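Local coordinates for protein dTDP-4-dehydrorhamnose reductase (Bacillus anthracis, PDB 3SC6) that catalyses the NADPH-dependent reduction of dTDP-4-dehydro-L-rhamnose to dTDP-L-rhamnose in the pathway that supplies activated rhamnose, at residues A125-I129 with A249-K253; V151-W155 with Y254-Q258; Y190-V196 with R279-E283; L206-Y210 with L264-L268. Numbering follows the deposited sequence.

How the interactions relate
All four contacts tie residues of the 249-283 region back to earlier parts of a Rossmann-fold enzyme, but their chemistry differs with their place in the fold. Interaction 2 is fully buried, an aromatic and serine contact on strand 148-157 beside the NADP. Interaction 1 continues from it along the chain, but is a smaller loop-to-loop contact, partly buried, made mostly by an isoleucine against backbone. Interaction 3, partly buried too, joins two helices and combines an aromatic pair with charges. Interaction 4, also partly buried, is largely apolar and shares the main sheet with interaction 2: Arg-152 N lies 2.9 Å from Tyr-210 O, probably a hydrogen bond. Leu-194 of interaction 3 packs on Val-151 and Thr-153 of interaction 2.

Interaction 1. Residues A125-I129 with A249-K253; sequences APINI and AARPK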
loop_
_atom_site.group_PDB
_atom_site.type_symbol
_atom_site.label_atom_id
_atom_site.label_comp_id
_atom_site.label_asym_id
_atom_site.label_seq_id
_atom_site.Cartn_x
_atom_site.Cartn_y
_atom_site.Cartn_z
ATOM N N ALA A 125 -11.366 10.673 -7.575
ATOM C CA ALA A 125 -12.582 10.174 -8.199
ATOM C C ALA A 125 -12.466 8.652 -8.188
ATOM O O ALA A 125 -12.147 8.044 -9.210
ATOM C CB ALA A 125 -12.712 10.696 -9.613
ATOM N N PRO A 126 -12.703 8.035 -7.016
ATOM C CA PRO A 126 -12.627 6.589 -6.826
ATOM C C PRO A 126 -13.235 5.818 -7.983
ATOM O O PRO A 126 -14.370 6.088 -8.377
ATOM C CB PRO A 126 -13.425 6.367 -5.545
ATOM C CG PRO A 126 -13.239 7.618 -4.779
ATOM C CD PRO A 126 -13.152 8.723 -5.791
ATOM N N ILE A 127 -12.483 4.853 -8.502
ATOM C CA ILE A 127 -12.927 4.036 -9.628
ATOM C C ILE A 127 -13.729 2.781 -9.230
ATOM O O ILE A 127 -14.499 2.258 -10.036
ATOM C CB ILE A 127 -11.704 3.618 -10.485
ATOM C CG1 ILE A 127 -12.140 2.948 -11.791
ATOM C CG2 ILE A 127 -10.766 2.728 -9.676
ATOM C CD1 ILE A 127 -10.978 2.568 -12.687
ATOM N N ASN A 128 -13.553 2.304 -7.998
ATOM C CA ASN A 128 -14.263 1.111 -7.520
ATOM C C ASN A 128 -14.555 1.185 -6.023
ATOM O O ASN A 128 -14.095 2.100 -5.353
ATOM C CB ASN A 128 -13.453 -0.146 -7.859
ATOM C CG ASN A 128 -12.079 -0.157 -7.210
ATOM O OD1 ASN A 128 -11.818 0.577 -6.259
ATOM N ND2 ASN A 128 -11.206 -1.024 -7.702
ATOM N N ILE A 129 -15.307 0.220 -5.495
ATOM C CA ILE A 129 -15.648 0.216 -4.059
ATOM C C ILE A 129 -14.426 0.306 -3.153
ATOM O O ILE A 129 -14.434 1.053 -2.179
ATOM C CB ILE A 129 -16.523 -0.987 -3.668
ATOM C CG1 ILE A 129 -17.873 -0.903 -4.376
ATOM C CG2 ILE A 129 -16.790 -0.984 -2.178
ATOM C CD1 ILE A 129 -18.672 0.336 -4.012
ATOM N N ALA A 249 -14.113 -6.304 -10.728
ATOM C CA ALA A 249 -13.895 -4.935 -10.293
ATOM C C ALA A 249 -13.205 -4.243 -11.457
ATOM O O ALA A 249 -12.435 -4.869 -12.187
ATOM C CB ALA A 249 -13.029 -4.897 -9.055
ATOM N N ALA A 250 -13.468 -2.954 -11.627
ATOM C CA ALA A 250 -12.873 -2.202 -12.724
ATOM C C ALA A 250 -11.546 -1.507 -12.420
ATOM O O ALA A 250 -11.530 -0.458 -11.782
ATOM C CB ALA A 250 -13.878 -1.174 -13.237
ATOM N N ARG A 251 -10.434 -2.098 -12.859
ATOM C CA ARG A 251 -9.121 -1.484 -12.646
ATOM C C ARG A 251 -8.885 -0.377 -13.658
ATOM O O ARG A 251 -9.534 -0.332 -14.702
ATOM C CB ARG A 251 -7.951 -2.478 -12.749
ATOM C CG ARG A 251 -7.729 -3.423 -11.588
ATOM C CD ARG A 251 -8.839 -4.355 -11.275
ATOM N NE ARG A 251 -8.435 -5.178 -10.140
ATOM C CZ ARG A 251 -9.173 -6.136 -9.603
ATOM N NH1 ARG A 251 -10.374 -6.415 -10.102
ATOM N NH2 ARG A 251 -8.705 -6.821 -8.568
ATOM N N PRO A 252 -7.953 0.531 -13.344
ATOM C CA PRO A 252 -7.651 1.613 -14.254
ATOM C C PRO A 252 -6.683 1.130 -15.316
ATOM O O PRO A 252 -5.980 0.145 -15.101
ATOM C CB PRO A 252 -6.962 2.633 -13.353
ATOM C CG PRO A 252 -6.315 1.828 -12.308
ATOM C CD PRO A 252 -7.233 0.673 -12.065
ATOM N N LYS A 253 -6.647 1.808 -16.454
ATOM C CA LYS A 253 -5.738 1.417 -17.521
ATOM C C LYS A 253 -4.373 2.085 -17.329
ATOM O O LYS A 253 -3.398 1.716 -17.983
ATOM C CB LYS A 253 -6.336 1.723 -18.897
ATOM C CG LYS A 253 -7.625 0.948 -19.165
ATOM C CD LYS A 253 -8.192 1.206 -20.552
ATOM C CE LYS A 253 -9.459 0.389 -20.784
ATOM N NZ LYS A 253 -10.031 0.591 -22.146
#
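Apolar packing accounts for most of this contact between two loops. Ile-127, with both side-chain torsions trans, reaches straight out to the 249-253 backbone: its CD1 lies 3.2 Å from Ala-250 O, 3.7 Å from both Arg-251 C and Pro-252 N, and 4.1 Å from Pro-252 CB. The methyl group thus sits against two successive peptide groups and the proline ring. Asn-128 closes the approach beside it, with ND2 4.5 Å from the methyl CB of Ala-249; the backbones come nearest here, CA of Asn-128 to CA of Ala-250 measuring 6.3 Å.

No hydrogen bond crosses between the segments; Asn-128 OD1 and the Arg-251 guanidinium have partners elsewhere. Asn-128 is the N-cap of the helix that follows, its OD1 accepting from Gly-131 N. Arg-251, whose CA-to-CB bond points away from 125-129, makes a salt bridge with Asp-70 and a weak hydrogen bond from Arg-251 NH1 to Ala-249 O (3.3 Å), the modelled place of NH1 being less certain.

The contact joins the loop between strand 100-106 and helix 129-144 to the one between helices 242-245 and 260-264. Helix 69-72 lies against Asn-128, Ala-249 and Arg-251, while Pro-126 rests on helix 129-144 and Ile-129 on helix 76-97.

Interaction 2. Residues V151-W155 with Y254-Q258; sequences VRTSW and YSIFQ. With NAP (NADP nicotinamide-adenine-dinucleotide phosphate), chain G.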
loop_
_atom_site.group_PDB
_atom_site.type_symbol
_atom_site.label_atom_id
_atom_site.label_comp_id
_atom_site.label_asym_id
_atom_site.label_seq_id
_atom_site.Cartn_x
_atom_site.Cartn_y
_atom_site.Cartn_z
ATOM N N VAL A 151 -0.263 8.194 2.871
ATOM C CA VAL A 151 0.665 7.639 1.895
ATOM C C VAL A 151 0.004 6.676 0.905
ATOM O O VAL A 151 -0.269 5.522 1.225
ATOM C CB VAL A 151 1.846 6.917 2.599
ATOM C CG1 VAL A 151 2.782 6.300 1.575
ATOM C CG2 VAL A 151 2.607 7.889 3.501
ATOM N N ARG A 152 -0.246 7.167 -0.304
ATOM C CA ARG A 152 -0.858 6.367 -1.355
ATOM C C ARG A 152 0.231 5.604 -2.085
ATOM O O ARG A 152 1.250 6.184 -2.466
ATOM C CB ARG A 152 -1.581 7.279 -2.334
ATOM C CG ARG A 152 -2.736 8.019 -1.726
ATOM C CD ARG A 152 -3.258 9.079 -2.650
ATOM N NE ARG A 152 -4.380 9.792 -2.059
ATOM C CZ ARG A 152 -4.921 10.888 -2.574
ATOM N NH1 ARG A 152 -4.393 11.449 -3.654
ATOM N NH2 ARG A 152 -5.949 11.468 -1.969
ATOM N N THR A 153 0.017 4.304 -2.268
ATOM C CA THR A 153 0.973 3.456 -2.959
ATOM C C THR A 153 0.179 2.608 -3.951
ATOM O O THR A 153 -1.036 2.777 -4.060
ATOM C CB THR A 153 1.740 2.558 -1.990
ATOM O OG1 THR A 153 2.770 1.856 -2.696
ATOM C CG2 THR A 153 0.795 1.578 -1.302
ATOM N N SER A 154 0.847 1.698 -4.665
ATOM C CA SER A 154 0.161 0.847 -5.648
ATOM C C SER A 154 0.988 -0.352 -6.097
ATOM O O SER A 154 2.220 -0.289 -6.093
ATOM C CB SER A 154 -0.147 1.674 -6.890
ATOM O OG SER A 154 1.054 2.164 -7.471
ATOM N N TRP A 155 0.316 -1.445 -6.488
ATOM C CA TRP A 155 1.034 -2.635 -6.956
ATOM C C TRP A 155 2.114 -2.999 -5.958
ATOM O O TRP A 155 3.267 -3.234 -6.313
ATOM C CB TRP A 155 1.622 -2.301 -8.326
ATOM C CG TRP A 155 0.586 -2.181 -9.410
ATOM C CD1 TRP A 155 -0.558 -1.437 -9.378
ATOM C CD2 TRP A 155 0.734 -2.607 -10.772
ATOM N NE1 TRP A 155 -1.206 -1.510 -10.583
ATOM C CE2 TRP A 155 -0.422 -2.200 -11.465
ATOM C CE3 TRP A 155 1.709 -3.337 -11.456
ATOM C CZ2 TRP A 155 -0.630 -2.497 -12.808
ATOM C CZ3 TRP A 155 1.499 -3.635 -12.788
ATOM C CH2 TRP A 155 0.338 -3.213 -13.452
ATOM N N TYR A 254 -4.317 3.058 -16.416
ATOM C CA TYR A 254 -3.084 3.785 -16.110
ATOM C C TYR A 254 -3.046 4.173 -14.633
ATOM O O TYR A 254 -3.558 5.225 -14.253
ATOM C CB TYR A 254 -2.961 5.062 -16.947
ATOM C CG TYR A 254 -2.916 4.860 -18.442
ATOM C CD1 TYR A 254 -4.081 4.896 -19.202
ATOM C CD2 TYR A 254 -1.709 4.652 -19.097
ATOM C CE1 TYR A 254 -4.047 4.721 -20.579
ATOM C CE2 TYR A 254 -1.663 4.475 -20.476
ATOM C CZ TYR A 254 -2.836 4.511 -21.210
ATOM O OH TYR A 254 -2.799 4.336 -22.574
ATOM N N SER A 255 -2.440 3.329 -13.807
ATOM C CA SER A 255 -2.334 3.597 -12.373
ATOM C C SER A 255 -0.919 4.068 -12.043
ATOM O O SER A 255 -0.083 3.295 -11.573
ATOM C CB SER A 255 -2.683 2.347 -11.568
ATOM O OG SER A 255 -1.819 1.262 -11.875
ATOM N N ILE A 256 -0.663 5.348 -12.294
ATOM C CA ILE A 256 0.642 5.944 -12.041
ATOM C C ILE A 256 0.505 7.250 -11.275
ATOM O O ILE A 256 -0.450 8.001 -11.484
ATOM C CB ILE A 256 1.355 6.267 -13.375
ATOM C CG1 ILE A 256 1.471 5.015 -14.244
ATOM C CG2 ILE A 256 2.729 6.875 -13.122
ATOM C CD1 ILE A 256 2.141 5.270 -15.573
ATOM N N PHE A 257 1.452 7.520 -10.381
ATOM C CA PHE A 257 1.425 8.746 -9.603
ATOM C C PHE A 257 2.542 9.678 -10.022
ATOM O O PHE A 257 3.539 9.253 -10.615
ATOM C CB PHE A 257 1.702 8.509 -8.113
ATOM C CG PHE A 257 0.712 7.650 -7.402
ATOM C CD1 PHE A 257 -0.595 8.065 -7.248
ATOM C CD2 PHE A 257 1.130 6.515 -6.735
ATOM C CE1 PHE A 257 -1.497 7.299 -6.541
ATOM C CE2 PHE A 257 0.238 5.752 -6.019
ATOM C CZ PHE A 257 -1.079 6.147 -5.919
ATOM N N GLN A 258 2.362 10.958 -9.701
ATOM C CA GLN A 258 3.357 11.972 -9.980
ATOM C C GLN A 258 3.894 12.142 -8.570
ATOM O O GLN A 258 3.117 12.248 -7.623
ATOM C CB GLN A 258 2.771 13.274 -10.526
ATOM C CG GLN A 258 2.027 13.117 -11.837
ATOM C CD GLN A 258 1.538 14.438 -12.410
ATOM O OE1 GLN A 258 0.769 14.456 -13.365
ATOM N NE2 GLN A 258 1.975 15.546 -11.826
HETATM P PA NAP G . -2.989 -7.092 3.488
HETATM O O1A NAP G . -4.410 -7.516 3.209
HETATM O O2A NAP G . -1.903 -8.144 3.553
HETATM O O5B NAP G . -2.949 -6.252 4.860
HETATM C C5B NAP G . -4.136 -5.823 5.522
HETATM C C4B NAP G . -4.187 -6.464 6.905
HETATM O O4B NAP G . -5.241 -5.869 7.680
HETATM C C3B NAP G . -4.465 -7.965 6.833
HETATM O O3B NAP G . -3.448 -8.722 7.495
HETATM C C2B NAP G . -5.789 -8.140 7.539
HETATM O O2B NAP G . -5.848 -9.359 8.279
HETATM C C1B NAP G . -5.856 -6.911 8.437
HETATM N N9A NAP G . -7.240 -6.624 8.902
HETATM C C8A NAP G . -8.398 -6.960 8.302
HETATM N N7A NAP G . -9.425 -6.538 9.074
HETATM C C5A NAP G . -8.900 -5.948 10.163
HETATM C C6A NAP G . -9.474 -5.299 11.366
HETATM N N6A NAP G . -10.816 -5.210 11.530
HETATM N N1A NAP G . -8.622 -4.794 12.288
HETATM C C2A NAP G . -7.289 -4.885 12.116
HETATM N N3A NAP G . -6.749 -5.475 11.030
HETATM C C4A NAP G . -7.526 -6.009 10.052
HETATM O O3 NAP G . -2.568 -5.971 2.404
HETATM P PN NAP G . -1.276 -5.009 2.582
HETATM O O1N NAP G . -0.726 -4.723 1.205
HETATM O O2N NAP G . -0.376 -5.536 3.671
HETATM O O5D NAP G . -1.930 -3.652 3.136
HETATM C C5D NAP G . -1.155 -2.457 3.230
HETATM C C4D NAP G . -1.995 -1.240 2.846
HETATM O O4D NAP G . -1.656 -0.802 1.521
HETATM C C3D NAP G . -3.495 -1.522 2.853
HETATM O O3D NAP G . -4.170 -0.578 3.688
HETATM C C2D NAP G . -3.942 -1.371 1.415
HETATM O O2D NAP G . -5.222 -0.742 1.356
HETATM C C1D NAP G . -2.847 -0.527 0.771
HETATM N N1N NAP G . -2.640 -0.817 -0.656
HETATM C C2N NAP G . -2.285 -2.052 -1.050
HETATM C C3N NAP G . -2.082 -2.340 -2.399
HETATM C C7N NAP G . -1.688 -3.735 -2.808
HETATM O O7N NAP G . -1.626 -4.607 -1.952
HETATM N N7N NAP G . -1.410 -4.005 -4.081
HETATM C C4N NAP G . -2.246 -1.327 -3.339
HETATM C C5N NAP G . -2.606 -0.061 -2.909
HETATM C C6N NAP G . -2.796 0.171 -1.551
HETATM P P2B NAP G . -6.730 -10.601 7.749
HETATM O O1X NAP G . -6.303 -11.729 8.655
HETATM O O2X NAP G . -8.163 -10.163 7.937
HETATM O O3X NAP G . -6.321 -10.764 6.306
#
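This is a buried contact between a central strand of the Rossmann-fold sheet and an irregular run of chain, made next to the nicotinamide of bound NADP. Residues 151-155 lie along strand 148-157, which is interrupted by a bulge or short loop; the partner segment, 254-258, is in the loop before helix 260-264. Phe-257 is the principal contributor from the loop: its ring lies by the strand backbone, with CE2 3.7 Å from Arg-152 O and, at the ring edge, 3.8 Å from Thr-153 C. Its CZ is 3.8 Å from Arg-152 CB, and its CE2 4.0 Å from Ser-154 OG. The Arg-152 side chain then runs away from the loop to a salt bridge with Glu-138.

The strand meets the cofactor here as well. Thr-153 O is 3.4 Å from C5N of NADP, and Ser-154 CA is 4.0 Å from C4N, the carbon that exchanges hydride in nicotinamide enzymes. Tyr-130 and Lys-134, which also bind NADP, have the Tyr-X-X-X-Lys spacing of short-chain dehydrogenases, where this pair is catalytic. Trp-155 turns the backbone into positive phi (50°) and stacks on Trp-220. Its indole NE1 stands 3.1 Å from OG of Ser-255, a hydroxyl hydrogen-bonded to Ile-185 O.

Interaction 3. Residues Y190-V196 with R279-E283; sequences YVADLNV and RFFIE
Two helical segments cross almost at right angles, 191-196 and 279-283 having N-to-C directions 102° apart and axes 11.3 Å apart at closest approach. Tyr-190 occupies the N-cap position of the first, with extended backbone angles (-86°/119°), and its CA is 7.3 Å from that of Phe-280, the nearest pair.

Tyr-190 takes the t rotamer at chi1 and points toward the second helix. Its ring face receives the edge of Phe-280, also t, in a T-shaped stack with centroids 5.7 Å apart and planes at 80°. The phenol OH donates to Glu-283 OE1 at 2.7 Å; both these oxygens are also bound by Lys-159.

Arg-279, bent at chi3 (65°), bridges two acids. Its NH1 donates to Asp-193 OD1 at a very short 2.4 Å, and its NH2 to Glu-283 OE2 at 2.7 Å, one helical turn along. Both carboxylate oxygens of Glu-283 are thereby satisfied, and Asp-193, Arg-279 and Glu-283 form a salt-bridge network. Ala-192 CB packs 3.3 Å from Arg-279 NH1. Elsewhere, Tyr-190 N donates to Asn-214 OD1 and Asn-195 ND2 to Glu-24.

The contact fastens the C-terminal helix 273-283 to helix 191-202 of the Rossmann core. Val-191 and Ala-192 touch helix 16-24, Leu-194 lies on strand 148-157, and Phe-280 and Phe-281 meet helix 164-172.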
loop_
_atom_site.group_PDB
_atom_site.type_symbol
_atom_site.label_atom_id
_atom_site.label_comp_id
_atom_site.label_asym_id
_atom_site.label_seq_id
_atom_site.Cartn_x
_atom_site.Cartn_y
_atom_site.Cartn_z
ATOM N N TYR A 190 7.902 -2.196 -4.246
ATOM C CA TYR A 190 8.419 -3.151 -3.269
ATOM C C TYR A 190 8.423 -2.589 -1.850
ATOM O O TYR A 190 9.069 -1.586 -1.562
ATOM C CB TYR A 190 9.792 -3.685 -3.699
ATOM C CG TYR A 190 10.484 -4.539 -2.662
ATOM C CD1 TYR A 190 9.794 -5.513 -1.960
ATOM C CD2 TYR A 190 11.858 -4.461 -2.482
ATOM C CE1 TYR A 190 10.432 -6.309 -1.028
ATOM C CE2 TYR A 190 12.507 -5.268 -1.570
ATOM C CZ TYR A 190 11.788 -6.188 -0.846
ATOM O OH TYR A 190 12.423 -6.992 0.065
ATOM N N VAL A 191 7.672 -3.263 -0.981
ATOM C CA VAL A 191 7.530 -2.890 0.428
ATOM C C VAL A 191 8.791 -2.320 1.070
ATOM O O VAL A 191 8.727 -1.318 1.768
ATOM C CB VAL A 191 7.041 -4.092 1.269
ATOM C CG1 VAL A 191 6.997 -3.735 2.738
ATOM C CG2 VAL A 191 5.669 -4.561 0.789
ATOM N N ALA A 192 9.937 -2.951 0.844
ATOM C CA ALA A 192 11.184 -2.459 1.431
ATOM C C ALA A 192 11.438 -1.000 1.071
ATOM O O ALA A 192 11.849 -0.223 1.932
ATOM C CB ALA A 192 12.354 -3.317 1.022
ATOM N N ASP A 193 11.209 -0.631 -0.191
ATOM C CA ASP A 193 11.414 0.758 -0.630
ATOM C C ASP A 193 10.366 1.683 -0.001
ATOM O O ASP A 193 10.658 2.838 0.325
ATOM C CB ASP A 193 11.388 0.890 -2.161
ATOM C CG ASP A 193 12.535 0.151 -2.845
ATOM O OD1 ASP A 193 13.416 -0.387 -2.144
ATOM O OD2 ASP A 193 12.568 0.135 -4.096
ATOM N N LEU A 194 9.146 1.177 0.157
ATOM C CA LEU A 194 8.074 1.959 0.751
ATOM C C LEU A 194 8.401 2.222 2.220
ATOM O O LEU A 194 8.324 3.359 2.693
ATOM C CB LEU A 194 6.737 1.220 0.643
ATOM C CG LEU A 194 5.540 1.949 1.261
ATOM C CD1 LEU A 194 5.379 3.321 0.630
ATOM C CD2 LEU A 194 4.267 1.133 1.109
ATOM N N ASN A 195 8.768 1.163 2.939
ATOM C CA ASN A 195 9.106 1.285 4.356
ATOM C C ASN A 195 10.232 2.276 4.581
ATOM O O ASN A 195 10.232 2.996 5.578
ATOM C CB ASN A 195 9.448 -0.080 4.960
ATOM C CG ASN A 195 8.261 -1.035 4.958
ATOM O OD1 ASN A 195 7.111 -0.619 4.772
ATOM N ND2 ASN A 195 8.528 -2.315 5.205
ATOM N N VAL A 196 11.189 2.320 3.656
ATOM C CA VAL A 196 12.302 3.246 3.784
ATOM C C VAL A 196 11.767 4.665 3.771
ATOM O O VAL A 196 12.222 5.511 4.536
ATOM C CB VAL A 196 13.341 3.086 2.650
ATOM C CG1 VAL A 196 14.392 4.177 2.729
ATOM C CG2 VAL A 196 13.982 1.712 2.699
ATOM N N ARG A 279 16.244 -5.762 -5.685
ATOM C CA ARG A 279 16.485 -5.960 -4.259
ATOM C C ARG A 279 15.525 -6.987 -3.641
ATOM O O ARG A 279 15.761 -7.474 -2.537
ATOM C CB ARG A 279 16.553 -4.606 -3.517
ATOM C CG ARG A 279 16.982 -4.708 -2.053
ATOM C CD ARG A 279 17.360 -3.338 -1.449
ATOM N NE ARG A 279 16.291 -2.348 -1.325
ATOM C CZ ARG A 279 15.580 -2.135 -0.214
ATOM N NH1 ARG A 279 14.640 -1.198 -0.198
ATOM N NH2 ARG A 279 15.816 -2.838 0.890
ATOM N N PHE A 280 14.462 -7.330 -4.367
ATOM C CA PHE A 280 13.504 -8.321 -3.889
ATOM C C PHE A 280 14.155 -9.697 -3.913
ATOM O O PHE A 280 14.107 -10.429 -2.926
ATOM C CB PHE A 280 12.242 -8.348 -4.742
ATOM C CG PHE A 280 11.309 -9.457 -4.376
ATOM C CD1 PHE A 280 10.364 -9.293 -3.384
ATOM C CD2 PHE A 280 11.390 -10.681 -5.024
ATOM C CE1 PHE A 280 9.512 -10.327 -3.042
ATOM C CE2 PHE A 280 10.542 -11.718 -4.691
ATOM C CZ PHE A 280 9.599 -11.542 -3.698
ATOM N N PHE A 281 14.748 -10.055 -5.051
ATOM C CA PHE A 281 15.414 -11.350 -5.182
ATOM C C PHE A 281 16.642 -11.418 -4.286
ATOM O O PHE A 281 16.921 -12.455 -3.688
ATOM C CB PHE A 281 15.830 -11.636 -6.632
ATOM C CG PHE A 281 14.675 -11.777 -7.591
ATOM C CD1 PHE A 281 14.080 -13.015 -7.797
ATOM C CD2 PHE A 281 14.205 -10.688 -8.306
ATOM C CE1 PHE A 281 13.026 -13.156 -8.684
ATOM C CE2 PHE A 281 13.150 -10.825 -9.195
ATOM C CZ PHE A 281 12.562 -12.059 -9.383
ATOM N N ILE A 282 17.372 -10.308 -4.198
ATOM C CA ILE A 282 18.580 -10.238 -3.372
ATOM C C ILE A 282 18.299 -10.552 -1.907
ATOM O O ILE A 282 19.046 -11.297 -1.268
ATOM C CB ILE A 282 19.251 -8.844 -3.453
ATOM C CG1 ILE A 282 19.709 -8.548 -4.884
ATOM C CG2 ILE A 282 20.453 -8.784 -2.531
ATOM C CD1 ILE A 282 20.375 -7.194 -5.043
ATOM N N GLU A 283 17.211 -9.995 -1.386
ATOM C CA GLU A 283 16.831 -10.202 0.009
ATOM C C GLU A 283 16.076 -11.511 0.291
ATOM O O GLU A 283 16.135 -12.025 1.407
ATOM C CB GLU A 283 16.025 -9.000 0.508
ATOM C CG GLU A 283 16.809 -7.691 0.472
ATOM C CD GLU A 283 16.004 -6.495 0.951
ATOM O OE1 GLU A 283 14.796 -6.646 1.220
ATOM O OE2 GLU A 283 16.583 -5.394 1.048
#

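Interaction 4. Residues L206-Y210 with L264-L268; sequences LYGTY and LNGFL
The loop leaving helix 260-264 packs against the start of strand 208-211 and the turn before it. In 206-210, Leu-206 (phi/psi -80°/67°) and Tyr-207 lead into an extended strand from Gly-208, whose angles (146°/-165°) call for glycine. Leu-206 and Tyr-210, both m at chi1, point toward 264-268. The Tyr-210 OH folds back to donate to Leu-206 O at 2.6 Å, although its modelled position is less certain.

Along the second segment, Leu-264 is still helical. Asn-265 is the first residue to leave the helix (-106°/24°); with chi1 m, its CA-to-CB bond points toward 206-210, and its CA is 7.7 Å from that of Leu-206, the nearest backbone pair. Gly-266 takes positive phi (72°/-5°), a conformation that favours glycine and lets the chain turn. Phe-267 is extended (-71°/151°) with chi1 m and chi2 97°, and brings its ring back to the first segment: CZ lies 3.6 Å from Leu-206 CD1, and CE1 4.3 Å from Tyr-210 CE1. Leu-268 continues extended.

The result is a small, mainly apolar cluster, partly buried, where a helix exit meets a strand of the Rossmann sheet. Strand 208-211 runs parallel to strand 148-157, to which Gly-208 and Tyr-210 are backbone-bonded. Tyr-210 also touches Met-261 and Leu-262 of helix 260-264, and with Phe-267 packs on Leu-201 of helix 191-202.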
loop_
_atom_site.group_PDB
_atom_site.type_symbol
_atom_site.label_atom_id
_atom_site.label_comp_id
_atom_site.label_asym_id
_atom_site.label_seq_id
_atom_site.Cartn_x
_atom_site.Cartn_y
_atom_site.Cartn_z
ATOM N N LEU A 206 6.305 16.909 8.433
ATOM C CA LEU A 206 5.909 17.435 7.128
ATOM C C LEU A 206 4.621 16.701 6.774
ATOM O O LEU A 206 4.578 15.937 5.816
ATOM C CB LEU A 206 6.994 17.090 6.098
ATOM C CG LEU A 206 8.430 17.550 6.402
ATOM C CD1 LEU A 206 9.407 17.010 5.382
ATOM C CD2 LEU A 206 8.541 19.060 6.502
ATOM N N TYR A 207 3.563 16.957 7.535
ATOM C CA TYR A 207 2.285 16.283 7.316
ATOM C C TYR A 207 1.667 16.594 5.961
ATOM O O TYR A 207 1.968 17.606 5.349
ATOM C CB TYR A 207 1.285 16.651 8.413
ATOM C CG TYR A 207 1.840 16.526 9.816
ATOM C CD1 TYR A 207 2.157 15.294 10.357
ATOM C CD2 TYR A 207 1.930 17.638 10.635
ATOM C CE1 TYR A 207 2.648 15.187 11.644
ATOM C CE2 TYR A 207 2.399 17.538 11.926
ATOM C CZ TYR A 207 2.759 16.313 12.425
ATOM O OH TYR A 207 3.226 16.216 13.715
ATOM N N GLY A 208 0.795 15.704 5.502
ATOM C CA GLY A 208 0.131 15.882 4.226
ATOM C C GLY A 208 -0.114 14.574 3.515
ATOM O O GLY A 208 -0.022 13.506 4.116
ATOM N N THR A 209 -0.426 14.672 2.223
ATOM C CA THR A 209 -0.694 13.514 1.389
ATOM C C THR A 209 0.515 13.291 0.485
ATOM O O THR A 209 0.992 14.226 -0.141
ATOM C CB THR A 209 -1.951 13.739 0.517
ATOM O OG1 THR A 209 -3.075 14.042 1.353
ATOM C CG2 THR A 209 -2.252 12.516 -0.310
ATOM N N TYR A 210 0.994 12.050 0.419
ATOM C CA TYR A 210 2.158 11.691 -0.399
ATOM C C TYR A 210 2.000 10.445 -1.253
ATOM O O TYR A 210 1.470 9.431 -0.789
ATOM C CB TYR A 210 3.342 11.390 0.512
ATOM C CG TYR A 210 3.897 12.542 1.299
ATOM C CD1 TYR A 210 5.019 13.223 0.848
ATOM C CD2 TYR A 210 3.318 12.942 2.493
ATOM C CE1 TYR A 210 5.555 14.262 1.561
ATOM C CE2 TYR A 210 3.843 13.996 3.218
ATOM C CZ TYR A 210 4.967 14.655 2.741
ATOM O OH TYR A 210 5.509 15.704 3.440
ATOM N N LEU A 264 8.924 17.988 -3.505
ATOM C CA LEU A 264 8.734 19.335 -2.961
ATOM C C LEU A 264 9.183 19.421 -1.494
ATOM O O LEU A 264 9.376 20.515 -0.969
ATOM C CB LEU A 264 7.272 19.789 -3.080
ATOM C CG LEU A 264 6.661 19.949 -4.476
ATOM C CD1 LEU A 264 5.180 20.293 -4.363
ATOM C CD2 LEU A 264 7.402 21.008 -5.284
ATOM N N ASN A 265 9.338 18.272 -0.837
ATOM C CA ASN A 265 9.765 18.238 0.562
ATOM C C ASN A 265 11.211 17.782 0.743
ATOM O O ASN A 265 11.580 17.268 1.796
ATOM C CB ASN A 265 8.825 17.371 1.401
ATOM C CG ASN A 265 7.414 17.903 1.429
ATOM O OD1 ASN A 265 7.099 18.885 0.776
ATOM N ND2 ASN A 265 6.557 17.252 2.189
ATOM N N GLY A 266 12.023 17.958 -0.293
ATOM C CA GLY A 266 13.434 17.583 -0.244
ATOM C C GLY A 266 13.799 16.110 -0.255
ATOM O O GLY A 266 14.983 15.777 -0.298
ATOM N N PHE A 267 12.814 15.219 -0.214
ATOM C CA PHE A 267 13.117 13.790 -0.223
ATOM C C PHE A 267 13.617 13.374 -1.600
ATOM O O PHE A 267 13.242 13.976 -2.607
ATOM C CB PHE A 267 11.883 12.948 0.108
ATOM C CG PHE A 267 11.277 13.238 1.450
ATOM C CD1 PHE A 267 10.197 14.093 1.566
ATOM C CD2 PHE A 267 11.789 12.655 2.595
ATOM C CE1 PHE A 267 9.630 14.351 2.797
ATOM C CE2 PHE A 267 11.232 12.914 3.828
ATOM C CZ PHE A 267 10.150 13.764 3.930
ATOM N N LEU A 268 14.467 12.350 -1.642
ATOM C CA LEU A 268 14.995 11.862 -2.910
ATOM C C LEU A 268 13.954 10.969 -3.577
ATOM O O LEU A 268 13.040 10.463 -2.920
ATOM C CB LEU A 268 16.308 11.095 -2.725
ATOM C CG LEU A 268 17.500 11.873 -2.162
ATOM C CD1 LEU A 268 18.694 10.942 -1.996
ATOM C CD2 LEU A 268 17.859 13.051 -3.064
#